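Long-range contact in dimethyl-sulfide monooxygenase (Hyphomicrobium sulfonivorans, PDB 6AK1), which uses FMN, NADH and oxygen to oxidise dimethyl sulfide to methanethiol and formaldehyde, the first step of dimethyl sulfide degradation: residues S16-S28 with Q297-L309. Sequence-based numbering, arbitrary orientation.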
loop_
_atom_site.group_PDB
_atom_site.type_symbol
_atom_site.label_atom_id
_atom_site.label_comp_id
_atom_site.label_asym_id
_atom_site.label_seq_id
_atom_site.Cartn_x
_atom_site.Cartn_y
_atom_site.Cartn_z
ATOM N N SER A 16 5.939 15.326 -4.231
ATOM C CA SER A 16 5.695 15.482 -2.795
ATOM C C SER A 16 4.622 14.488 -2.356
ATOM O O SER A 16 3.462 14.583 -2.778
ATOM C CB SER A 16 5.281 16.910 -2.470
ATOM O OG SER A 16 6.327 17.836 -2.747
ATOM N N HIS A 17 5.008 13.544 -1.501
ATOM C CA HIS A 17 4.133 12.455 -1.095
ATOM C C HIS A 17 3.612 12.686 0.317
ATOM O O HIS A 17 2.443 13.027 0.513
ATOM C CB HIS A 17 4.887 11.120 -1.179
ATOM C CG HIS A 17 4.051 9.921 -0.866
ATOM N ND1 HIS A 17 4.602 8.703 -0.517
ATOM C CD2 HIS A 17 2.706 9.743 -0.860
ATOM C CE1 HIS A 17 3.631 7.829 -0.304
ATOM N NE2 HIS A 17 2.471 8.435 -0.500
ATOM N N GLN A 18 4.471 12.468 1.304
ATOM C CA GLN A 18 4.152 12.710 2.703
ATOM C C GLN A 18 4.823 13.962 3.265
ATOM O O GLN A 18 4.543 14.327 4.414
ATOM C CB GLN A 18 4.538 11.491 3.550
ATOM C CG GLN A 18 3.844 10.198 3.143
ATOM C CD GLN A 18 2.329 10.215 3.406
ATOM O OE1 GLN A 18 1.523 10.039 2.489
ATOM N NE2 GLN A 18 1.947 10.413 4.658
ATOM N N SER A 19 5.677 14.644 2.488
ATOM C CA SER A 19 6.411 15.820 2.949
ATOM C C SER A 19 6.293 16.949 1.935
ATOM O O SER A 19 6.288 16.711 0.723
ATOM C CB SER A 19 7.896 15.507 3.170
ATOM O OG SER A 19 8.077 14.646 4.285
ATOM N N ALA A 20 6.236 18.187 2.434
ATOM C CA ALA A 20 6.033 19.364 1.596
ATOM C C ALA A 20 7.316 20.179 1.511
ATOM O O ALA A 20 7.976 20.398 2.526
ATOM C CB ALA A 20 4.894 20.229 2.145
ATOM N N GLY A 21 7.670 20.628 0.302
ATOM C CA GLY A 21 8.834 21.469 0.098
ATOM C C GLY A 21 10.190 20.779 0.118
ATOM O O GLY A 21 11.144 21.312 -0.472
ATOM N N THR A 22 10.319 19.608 0.753
ATOM C CA THR A 22 11.620 18.944 0.857
ATOM C C THR A 22 12.150 18.403 -0.473
ATOM O O THR A 22 13.319 17.996 -0.530
ATOM C CB THR A 22 11.559 17.810 1.876
ATOM O OG1 THR A 22 10.516 16.906 1.517
ATOM C CG2 THR A 22 11.302 18.349 3.294
ATOM N N TRP A 23 11.341 18.389 -1.539
ATOM C CA TRP A 23 11.870 18.080 -2.862
ATOM C C TRP A 23 12.864 19.126 -3.333
ATOM O O TRP A 23 13.637 18.868 -4.261
ATOM C CB TRP A 23 10.741 17.972 -3.879
ATOM C CG TRP A 23 10.006 19.254 -4.093
ATOM C CD1 TRP A 23 8.916 19.719 -3.386
ATOM C CD2 TRP A 23 10.292 20.249 -5.084
ATOM N NE1 TRP A 23 8.508 20.932 -3.896
ATOM C CE2 TRP A 23 9.343 21.286 -4.925
ATOM C CE3 TRP A 23 11.261 20.368 -6.087
ATOM C CZ2 TRP A 23 9.332 22.419 -5.742
ATOM C CZ3 TRP A 23 11.249 21.499 -6.897
ATOM C CH2 TRP A 23 10.290 22.509 -6.717
ATOM N N ARG A 24 12.839 20.304 -2.726
ATOM C CA ARG A 24 13.774 21.360 -3.064
ATOM C C ARG A 24 15.173 21.085 -2.542
ATOM O O ARG A 24 16.122 21.717 -3.014
ATOM C CB ARG A 24 13.268 22.692 -2.501
ATOM C CG ARG A 24 11.887 23.064 -2.986
ATOM C CD ARG A 24 11.332 24.185 -2.148
ATOM N NE ARG A 24 12.097 25.406 -2.354
ATOM C CZ ARG A 24 12.317 26.312 -1.414
ATOM N NH1 ARG A 24 11.841 26.119 -0.193
ATOM N NH2 ARG A 24 13.011 27.406 -1.699
ATOM N N HIS A 25 15.323 20.188 -1.572
ATOM C CA HIS A 25 16.641 19.939 -1.009
ATOM C C HIS A 25 17.594 19.466 -2.108
ATOM O O HIS A 25 17.181 18.736 -3.019
ATOM C CB HIS A 25 16.568 18.896 0.104
ATOM C CG HIS A 25 17.825 18.790 0.909
ATOM N ND1 HIS A 25 18.872 17.970 0.548
ATOM C CD2 HIS A 25 18.217 19.422 2.041
ATOM C CE1 HIS A 25 19.844 18.082 1.436
ATOM N NE2 HIS A 25 19.473 18.960 2.349
ATOM N N PRO A 26 18.864 19.880 -2.073
ATOM C CA PRO A 26 19.807 19.444 -3.121
ATOM C C PRO A 26 19.941 17.932 -3.258
ATOM O O PRO A 26 20.209 17.450 -4.369
ATOM C CB PRO A 26 21.131 20.087 -2.680
ATOM C CG PRO A 26 20.697 21.333 -1.868
ATOM C CD PRO A 26 19.462 20.867 -1.142
ATOM N N SER A 27 19.771 17.167 -2.173
ATOM C CA SER A 27 19.880 15.714 -2.222
ATOM C C SER A 27 18.649 15.019 -2.793
ATOM O O SER A 27 18.739 13.835 -3.132
ATOM C CB SER A 27 20.134 15.147 -0.830
ATOM O OG SER A 27 21.307 15.715 -0.296
ATOM N N SER A 28 17.505 15.690 -2.887
ATOM C CA SER A 28 16.289 14.980 -3.259
ATOM C C SER A 28 16.217 14.765 -4.762
ATOM O O SER A 28 16.396 15.701 -5.550
ATOM C CB SER A 28 15.042 15.724 -2.790
ATOM O OG SER A 28 13.891 14.904 -2.945
ATOM N N GLN A 297 16.478 19.683 10.831
ATOM C CA GLN A 297 16.272 21.121 10.714
ATOM C C GLN A 297 16.646 21.610 9.324
ATOM O O GLN A 297 16.012 22.529 8.791
ATOM C CB GLN A 297 17.081 21.857 11.789
ATOM C CG GLN A 297 16.700 21.451 13.233
ATOM C CD GLN A 297 15.310 21.921 13.630
ATOM O OE1 GLN A 297 14.724 22.790 12.977
ATOM N NE2 GLN A 297 14.764 21.327 14.685
ATOM N N GLU A 298 17.669 21.002 8.723
ATOM C CA GLU A 298 18.061 21.353 7.363
ATOM C C GLU A 298 16.930 21.059 6.380
ATOM O O GLU A 298 16.592 21.890 5.536
ATOM C CB GLU A 298 19.340 20.590 6.991
ATOM C CG GLU A 298 20.072 21.125 5.773
ATOM C CD GLU A 298 21.293 20.278 5.413
ATOM O OE1 GLU A 298 22.412 20.618 5.873
ATOM O OE2 GLU A 298 21.126 19.268 4.676
ATOM N N TYR A 299 16.310 19.887 6.500
ATOM C CA TYR A 299 15.134 19.592 5.693
ATOM C C TYR A 299 14.027 20.605 5.944
ATOM O O TYR A 299 13.444 21.154 4.997
ATOM C CB TYR A 299 14.650 18.169 5.978
ATOM C CG TYR A 299 15.647 17.109 5.544
ATOM C CD1 TYR A 299 16.726 17.431 4.727
ATOM C CD2 TYR A 299 15.507 15.789 5.940
ATOM C CE1 TYR A 299 17.643 16.466 4.333
ATOM C CE2 TYR A 299 16.413 14.821 5.546
ATOM C CZ TYR A 299 17.475 15.159 4.747
ATOM O OH TYR A 299 18.385 14.184 4.372
ATOM N N LEU A 300 13.737 20.890 7.222
ATOM C CA LEU A 300 12.655 21.818 7.535
ATOM C C LEU A 300 12.892 23.203 6.946
ATOM O O LEU A 300 11.929 23.921 6.660
ATOM C CB LEU A 300 12.465 21.932 9.038
ATOM C CG LEU A 300 11.695 20.826 9.743
ATOM C CD1 LEU A 300 11.378 21.256 11.184
ATOM C CD2 LEU A 300 10.429 20.487 8.981
ATOM N N SER A 301 14.147 23.607 6.745
ATOM C CA SER A 301 14.362 24.927 6.162
ATOM C C SER A 301 13.852 25.011 4.729
ATOM O O SER A 301 13.637 26.124 4.238
ATOM C CB SER A 301 15.843 25.322 6.224
ATOM O OG SER A 301 16.636 24.558 5.330
ATOM N N TYR A 302 13.621 23.867 4.061
ATOM C CA TYR A 302 13.007 23.837 2.736
ATOM C C TYR A 302 11.496 23.657 2.775
ATOM O O TYR A 302 10.874 23.540 1.708
ATOM C CB TYR A 302 13.622 22.722 1.881
ATOM C CG TYR A 302 15.046 23.027 1.483
ATOM C CD1 TYR A 302 15.314 23.751 0.331
ATOM C CD2 TYR A 302 16.111 22.628 2.280
ATOM C CE1 TYR A 302 16.605 24.070 -0.022
ATOM C CE2 TYR A 302 17.413 22.932 1.932
ATOM C CZ TYR A 302 17.651 23.656 0.778
ATOM O OH TYR A 302 18.937 23.963 0.403
ATOM N N ALA A 303 10.892 23.649 3.964
ATOM C CA ALA A 303 9.478 23.316 4.083
ATOM C C ALA A 303 8.615 24.300 3.301
ATOM O O ALA A 303 8.927 25.491 3.214
ATOM C CB ALA A 303 9.061 23.313 5.549
ATOM N N ASN A 304 7.529 23.791 2.708
ATOM C CA ASN A 304 6.497 24.628 2.093
ATOM C C ASN A 304 5.214 24.416 2.884
ATOM O O ASN A 304 4.467 23.457 2.623
ATOM C CB ASN A 304 6.299 24.301 0.614
ATOM C CG ASN A 304 5.401 25.328 -0.094
ATOM O OD1 ASN A 304 4.425 25.820 0.488
ATOM N ND2 ASN A 304 5.727 25.655 -1.341
ATOM N N PRO A 305 4.925 25.280 3.870
ATOM C CA PRO A 305 3.711 25.077 4.690
ATOM C C PRO A 305 2.427 25.091 3.882
ATOM O O PRO A 305 1.497 24.342 4.197
ATOM C CB PRO A 305 3.765 26.243 5.692
ATOM C CG PRO A 305 5.243 26.661 5.741
ATOM C CD PRO A 305 5.748 26.420 4.338
ATOM N N GLU A 306 2.347 25.913 2.837
ATOM C CA GLU A 306 1.154 25.899 2.004
ATOM C C GLU A 306 1.016 24.607 1.204
ATOM O O GLU A 306 -0.105 24.245 0.836
ATOM C CB GLU A 306 1.139 27.126 1.090
ATOM C CG GLU A 306 0.833 28.404 1.879
ATOM C CD GLU A 306 0.009 29.413 1.095
ATOM O OE1 GLU A 306 0.605 30.304 0.458
ATOM O OE2 GLU A 306 -1.234 29.312 1.106
ATOM N N GLY A 307 2.117 23.894 0.950
ATOM C CA GLY A 307 2.007 22.565 0.371
ATOM C C GLY A 307 1.435 21.539 1.340
ATOM O O GLY A 307 0.661 20.660 0.942
ATOM N N MET A 308 1.814 21.622 2.619
ATOM C CA MET A 308 1.249 20.694 3.594
ATOM C C MET A 308 -0.210 21.025 3.905
ATOM O O MET A 308 -0.988 20.134 4.265
ATOM C CB MET A 308 2.089 20.696 4.873
ATOM C CG MET A 308 1.699 19.621 5.881
ATOM S SD MET A 308 1.565 17.934 5.194
ATOM C CE MET A 308 3.240 17.652 4.610
ATOM N N LEU A 309 -0.604 22.296 3.764
ATOM C CA LEU A 309 -2.008 22.654 3.941
ATOM C C LEU A 309 -2.870 22.110 2.811
ATOM O O LEU A 309 -4.033 21.745 3.030
ATOM C CB LEU A 309 -2.152 24.172 4.046
ATOM C CG LEU A 309 -1.515 24.730 5.321
ATOM C CD1 LEU A 309 -1.597 26.255 5.358
ATOM C CD2 LEU A 309 -2.174 24.125 6.539
HETATM O O HOH W 1 11.378 27.141 3.042
#
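In this luciferase-like TIM barrel, the loop that follows strand 6-12 packs on the end of helix 289-300, the link that follows and the start of helix 305-316, and an aromatic cluster of His25, Tyr299 and Tyr302 fills one end of the contact. The CD1-CE1 edge of Tyr299 meets a face of the His25 imidazole, T-shaped with the planes at 85°, while Pro26 CD lies over the opposite face, toward the rim. His25 in turn directs its ring edge at the Tyr302 face, off centre, and sets its CA 4.0 Å from the Tyr302 ring centroid in a CH-pi contact. With CG anti to the backbone N (chi1 -168°), the imidazole reaches Glu298: NE2 donates to OE2 over 2.9 Å, nearly straight and close to the ring plane, reaching OE2 on its anti side but tilted 30° out of the carboxylate plane. His25 ND1 accepts from Ser27 N at 3.0 Å, the donor tilted from the ring plane. Farther along, Arg24 NH1 bonds weakly to Tyr302 O (3.3 Å). Asn304 N donates weakly to Ala20 O (3.4 Å); Asn304 also N-caps helix 305-316, its OD1 taking Gly307 N. Ala20 CB sits against that first turn, 3.3 Å from Asn304 O, with Met308 CE also beside it. With ND1 accepting and NE2 donating, the imidazole is fixed in rotation and consistent with the neutral NE2-H tautomer, whose N-H the Glu298 carboxylate would probably polarise.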